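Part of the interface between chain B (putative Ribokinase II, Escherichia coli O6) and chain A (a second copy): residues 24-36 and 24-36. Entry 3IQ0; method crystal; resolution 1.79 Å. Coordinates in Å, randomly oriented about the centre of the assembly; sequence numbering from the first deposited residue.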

# COMPACT_ATOMS: atom_id res chain seq x y z
N PRO B 24 0.03 -17.76 -4.11
CA PRO B 24 0.29 -16.67 -5.05
C PRO B 24 -0.36 -15.35 -4.63
O PRO B 24 -1.25 -15.32 -3.78
CB PRO B 24 -0.31 -17.21 -6.34
CG PRO B 24 -1.53 -17.91 -5.84
CD PRO B 24 -1.02 -18.66 -4.63
N PHE B 25 0.12 -14.27 -5.23
CA PHE B 25 -0.42 -12.93 -4.95
C PHE B 25 -1.64 -12.67 -5.83
O PHE B 25 -2.46 -11.80 -5.52
CB PHE B 25 0.61 -11.85 -5.30
CG PHE B 25 1.77 -11.75 -4.35
CD1 PHE B 25 1.55 -11.44 -3.01
CD2 PHE B 25 3.07 -11.93 -4.80
CE1 PHE B 25 2.62 -11.30 -2.14
CE2 PHE B 25 4.14 -11.79 -3.94
CZ PHE B 25 3.92 -11.48 -2.61
N ASP B 26 -1.77 -13.43 -6.91
CA ASP B 26 -2.87 -13.21 -7.86
C ASP B 26 -4.10 -14.09 -7.72
O ASP B 26 -4.83 -14.31 -8.70
CB ASP B 26 -2.32 -13.30 -9.28
CG ASP B 26 -2.06 -14.72 -9.71
OD1 ASP B 26 -1.84 -15.58 -8.83
OD2 ASP B 26 -2.06 -14.98 -10.93
N GLN B 27 -4.35 -14.58 -6.51
CA GLN B 27 -5.51 -15.41 -6.24
C GLN B 27 -5.94 -15.18 -4.80
O GLN B 27 -5.11 -14.94 -3.92
CB GLN B 27 -5.19 -16.89 -6.46
CG GLN B 27 -5.30 -17.33 -7.92
CD GLN B 27 -5.02 -18.81 -8.10
OE1 GLN B 27 -5.57 -19.65 -7.38
NE2 GLN B 27 -4.16 -19.14 -9.07
N PRO B 28 -7.25 -15.22 -4.53
CA PRO B 28 -7.69 -15.01 -3.15
C PRO B 28 -7.21 -16.12 -2.22
O PRO B 28 -7.09 -17.28 -2.62
CB PRO B 28 -9.21 -14.95 -3.28
CG PRO B 28 -9.48 -15.82 -4.46
CD PRO B 28 -8.40 -15.44 -5.43
N GLY B 29 -6.93 -15.75 -0.98
CA GLY B 29 -6.45 -16.72 -0.02
C GLY B 29 -6.47 -16.12 1.36
O GLY B 29 -7.13 -15.11 1.60
N ILE B 30 -5.74 -16.74 2.28
CA ILE B 30 -5.69 -16.23 3.65
C ILE B 30 -4.32 -15.63 3.94
O ILE B 30 -3.29 -16.19 3.56
CB ILE B 30 -5.99 -17.36 4.66
CG1 ILE B 30 -7.38 -17.93 4.40
CG2 ILE B 30 -5.90 -16.82 6.07
CD1 ILE B 30 -7.71 -19.17 5.22
N TRP B 31 -4.32 -14.49 4.62
CA TRP B 31 -3.08 -13.80 4.97
C TRP B 31 -3.06 -13.53 6.47
O TRP B 31 -4.10 -13.42 7.10
CB TRP B 31 -2.96 -12.48 4.20
CG TRP B 31 -2.97 -12.65 2.72
CD1 TRP B 31 -4.06 -12.92 1.93
CD2 TRP B 31 -1.84 -12.64 1.84
NE1 TRP B 31 -3.67 -13.09 0.63
CE2 TRP B 31 -2.31 -12.92 0.54
CE3 TRP B 31 -0.46 -12.43 2.04
CZ2 TRP B 31 -1.46 -13.00 -0.56
CZ3 TRP B 31 0.38 -12.50 0.93
CH2 TRP B 31 -0.12 -12.79 -0.35
N ASN B 32 -1.86 -13.43 7.04
CA ASN B 32 -1.72 -13.17 8.46
C ASN B 32 -1.00 -11.84 8.68
O ASN B 32 0.04 -11.59 8.08
CB ASN B 32 -0.93 -14.30 9.14
CG ASN B 32 -1.54 -15.66 8.89
OD1 ASN B 32 -2.75 -15.86 9.04
ND2 ASN B 32 -0.70 -16.62 8.52
N GLY B 33 -1.55 -11.02 9.57
CA GLY B 33 -0.95 -9.73 9.86
C GLY B 33 -1.99 -8.76 10.37
O GLY B 33 -3.12 -9.16 10.68
N PRO B 34 -1.65 -7.46 10.48
CA PRO B 34 -0.34 -6.91 10.16
C PRO B 34 0.67 -7.24 11.24
O PRO B 34 0.29 -7.52 12.38
CB PRO B 34 -0.62 -5.41 10.10
CG PRO B 34 -1.61 -5.25 11.21
CD PRO B 34 -2.56 -6.40 10.94
N TYR B 35 1.94 -7.20 10.88
CA TYR B 35 3.03 -7.46 11.82
C TYR B 35 4.01 -6.30 11.73
O TYR B 35 4.32 -5.82 10.64
CB TYR B 35 3.74 -8.77 11.46
CG TYR B 35 2.98 -10.01 11.87
CD1 TYR B 35 2.96 -10.43 13.19
CD2 TYR B 35 2.25 -10.74 10.93
CE1 TYR B 35 2.23 -11.54 13.59
CE2 TYR B 35 1.51 -11.86 11.31
CZ TYR B 35 1.50 -12.25 12.64
OH TYR B 35 0.76 -13.34 13.04
N PRO B 36 4.50 -5.82 12.89
CA PRO B 36 5.45 -4.71 12.91
C PRO B 36 6.70 -5.10 12.13
O PRO B 36 7.21 -6.20 12.29
CB PRO B 36 5.74 -4.53 14.39
CG PRO B 36 4.52 -5.05 15.06
CD PRO B 36 4.19 -6.27 14.25
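Chain A 24-36: PFDQPGIWNGPYP

Chain A lies on chain B as a neighbouring antiparallel strand. In both copies residues 29-36 are extended and the preceding residues form a loop; the N-to-C directions of the two strands differ by 142°, the signed crossing angle is also 142°, and the axes approach to 4.6 Å. The antiparallel bridges and their hydrogen bonds establish the direction; the 142° shows only that the axes cross obliquely. The beta bridges also fix the register: Trp31(A) pairs with its own copy at the centre, Trp31(A) CA lying 5.1 Å from Trp31(B) CA, and the remaining pairs follow about it, Ile30(A) with Asn32(B), Gly29(A) with Gly33(B), and the reverse. Together the two stretches bury 734 Å².

The central pair is joined by two backbone hydrogen bonds, Trp31(A) N to Trp31(B) O and Trp31(B) N to Trp31(A) O, both 2.9 Å and close to linear at 164° and 163°. At the next hydrogen-bonded pairs, two residues out, Gly33(A) N donates to Gly29(B) O at 3.0 Å and Gly33(B) N to Gly29(A) O at 3.0 Å. The return bonds are shorter but more bent: Gly29(A) N to Gly33(B) O is 2.6 Å at 136°, and Gly29(B) N to Gly33(A) O is 2.7 Å at 142°.

Trp31(A) and Trp31(B) cover much surface, with 64 Å² of Trp31(A) and 61 Å² of Trp31(B) buried by the opposing stretch. In each, the CA-to-CB bond points to the face of the sheet shared with Gly29(A), Gly29(B), Gly33(A) and Gly33(B), yet with chi1 near -60° (m) and chi2 of 75-79° the end of the indole comes nearer the partner. Trp31(A) NE1 thus donates to Gly33(B) O at 2.9 Å, and Trp31(B) NE1 to Gly33(A) O at 2.8 Å. The carbonyls of Gly33(A) and Gly33(B) therefore each accept two hydrogen bonds, one from backbone and one from indole, and each meets the indole at the ring edge. Phi is 155° at Gly33(B) and 145° at Gly33(A), with psi of -170° in both; a CB at these angles would be jammed against the carbonyl oxygen of the residue before.

Pro34(A) and Pro34(B) lose the most area, 69 Å² and 68 Å². A cis peptide bond precedes each, and the ring packs over the partner's loop: Pro34(A) CG is 3.3 Å from Phe25(B) O, and Pro34(A) CD is 3.4 Å from Gln27(B) O. The reciprocal distances, Pro34(B) CG to Phe25(A) O and Pro34(B) CD to Gln27(A) O, are 3.2 and 3.3 Å.

Pro28(A) and Pro28(B) extend the contact beyond the strand pairing, burying 59 Å² and 52 Å². Pro28(A) CB lies 3.8 Å from Tyr35(B) CE1, and Pro28(B) CB is likewise 3.8 Å from Tyr35(A) CE1. On the face carrying Ile30(A), Ile30(B), Asn32(A) and Asn32(B), the isoleucines meet across the centre, with Ile30(A) CG2 3.2 Å from Ile30(B) CG2, a notably tight apolar approach.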

# COMPACT_ATOMS: atom_id res chain seq x y z
N PRO A 24 -9.69 -5.37 14.43
CA PRO A 24 -9.01 -4.08 14.31
C PRO A 24 -7.90 -4.08 13.27
O PRO A 24 -7.51 -5.12 12.74
CB PRO A 24 -8.46 -3.86 15.72
CG PRO A 24 -8.10 -5.24 16.14
CD PRO A 24 -9.30 -6.06 15.68
N PHE A 25 -7.39 -2.89 12.97
CA PHE A 25 -6.30 -2.75 12.02
C PHE A 25 -4.96 -2.85 12.76
O PHE A 25 -3.96 -3.27 12.18
CB PHE A 25 -6.37 -1.38 11.31
CG PHE A 25 -7.38 -1.32 10.19
CD1 PHE A 25 -7.32 -2.23 9.13
CD2 PHE A 25 -8.35 -0.33 10.16
CE1 PHE A 25 -8.22 -2.15 8.07
CE2 PHE A 25 -9.26 -0.24 9.10
CZ PHE A 25 -9.19 -1.15 8.05
N ASP A 26 -4.95 -2.50 14.04
CA ASP A 26 -3.72 -2.51 14.83
C ASP A 26 -3.43 -3.75 15.66
O ASP A 26 -2.86 -3.66 16.75
CB ASP A 26 -3.69 -1.27 15.73
CG ASP A 26 -4.73 -1.32 16.84
OD1 ASP A 26 -5.64 -2.17 16.77
OD2 ASP A 26 -4.64 -0.51 17.78
N GLN A 27 -3.79 -4.92 15.14
CA GLN A 27 -3.55 -6.19 15.82
C GLN A 27 -3.36 -7.28 14.79
O GLN A 27 -4.04 -7.29 13.75
CB GLN A 27 -4.74 -6.55 16.71
CG GLN A 27 -5.06 -5.54 17.79
CD GLN A 27 -4.28 -5.76 19.07
OE1 GLN A 27 -3.04 -5.76 19.06
NE2 GLN A 27 -4.99 -5.95 20.17
N PRO A 28 -2.44 -8.22 15.04
CA PRO A 28 -2.24 -9.29 14.06
C PRO A 28 -3.56 -10.06 13.96
O PRO A 28 -4.27 -10.20 14.95
CB PRO A 28 -1.13 -10.13 14.69
CG PRO A 28 -0.35 -9.12 15.48
CD PRO A 28 -1.44 -8.30 16.12
N GLY A 29 -3.88 -10.53 12.77
CA GLY A 29 -5.12 -11.27 12.59
C GLY A 29 -5.15 -12.01 11.28
O GLY A 29 -4.11 -12.20 10.65
N ILE A 30 -6.34 -12.43 10.87
CA ILE A 30 -6.50 -13.16 9.62
C ILE A 30 -7.29 -12.32 8.60
O ILE A 30 -8.32 -11.73 8.94
CB ILE A 30 -7.24 -14.49 9.85
CG1 ILE A 30 -6.56 -15.28 10.97
CG2 ILE A 30 -7.22 -15.32 8.59
CD1 ILE A 30 -7.24 -16.60 11.29
N TRP A 31 -6.80 -12.29 7.37
CA TRP A 31 -7.43 -11.52 6.30
C TRP A 31 -7.67 -12.39 5.08
O TRP A 31 -6.98 -13.39 4.86
CB TRP A 31 -6.56 -10.33 5.90
CG TRP A 31 -6.25 -9.39 7.03
CD1 TRP A 31 -5.32 -9.56 8.01
CD2 TRP A 31 -6.93 -8.17 7.33
NE1 TRP A 31 -5.38 -8.52 8.91
CE2 TRP A 31 -6.36 -7.65 8.51
CE3 TRP A 31 -7.98 -7.47 6.71
CZ2 TRP A 31 -6.81 -6.46 9.09
CZ3 TRP A 31 -8.41 -6.28 7.29
CH2 TRP A 31 -7.83 -5.79 8.46
N ASN A 32 -8.66 -12.01 4.27
CA ASN A 32 -9.00 -12.74 3.07
C ASN A 32 -8.78 -11.84 1.86
O ASN A 32 -9.10 -10.66 1.89
CB ASN A 32 -10.47 -13.16 3.11
CG ASN A 32 -10.78 -14.06 4.27
OD1 ASN A 32 -11.82 -13.93 4.91
ND2 ASN A 32 -9.88 -15.00 4.55
N GLY A 33 -8.23 -12.42 0.80
CA GLY A 33 -7.99 -11.64 -0.40
C GLY A 33 -6.72 -12.10 -1.08
O GLY A 33 -6.16 -13.14 -0.71
N PRO A 34 -6.24 -11.36 -2.09
CA PRO A 34 -6.87 -10.13 -2.57
C PRO A 34 -8.10 -10.42 -3.43
O PRO A 34 -8.23 -11.51 -3.97
CB PRO A 34 -5.76 -9.49 -3.38
CG PRO A 34 -5.14 -10.70 -4.04
CD PRO A 34 -5.03 -11.68 -2.88
N TYR A 35 -9.00 -9.44 -3.54
CA TYR A 35 -10.19 -9.57 -4.37
C TYR A 35 -10.17 -8.40 -5.36
O TYR A 35 -9.81 -7.28 -4.99
CB TYR A 35 -11.47 -9.47 -3.54
CG TYR A 35 -11.69 -10.63 -2.59
CD1 TYR A 35 -12.03 -11.90 -3.06
CD2 TYR A 35 -11.59 -10.46 -1.21
CE1 TYR A 35 -12.25 -12.97 -2.19
CE2 TYR A 35 -11.81 -11.52 -0.32
CZ TYR A 35 -12.13 -12.77 -0.82
OH TYR A 35 -12.33 -13.81 0.05
N PRO A 36 -10.54 -8.65 -6.63
CA PRO A 36 -10.54 -7.56 -7.62
C PRO A 36 -11.48 -6.47 -7.13
O PRO A 36 -12.53 -6.76 -6.57
CB PRO A 36 -11.06 -8.24 -8.88
CG PRO A 36 -10.57 -9.66 -8.71
CD PRO A 36 -10.91 -9.92 -7.26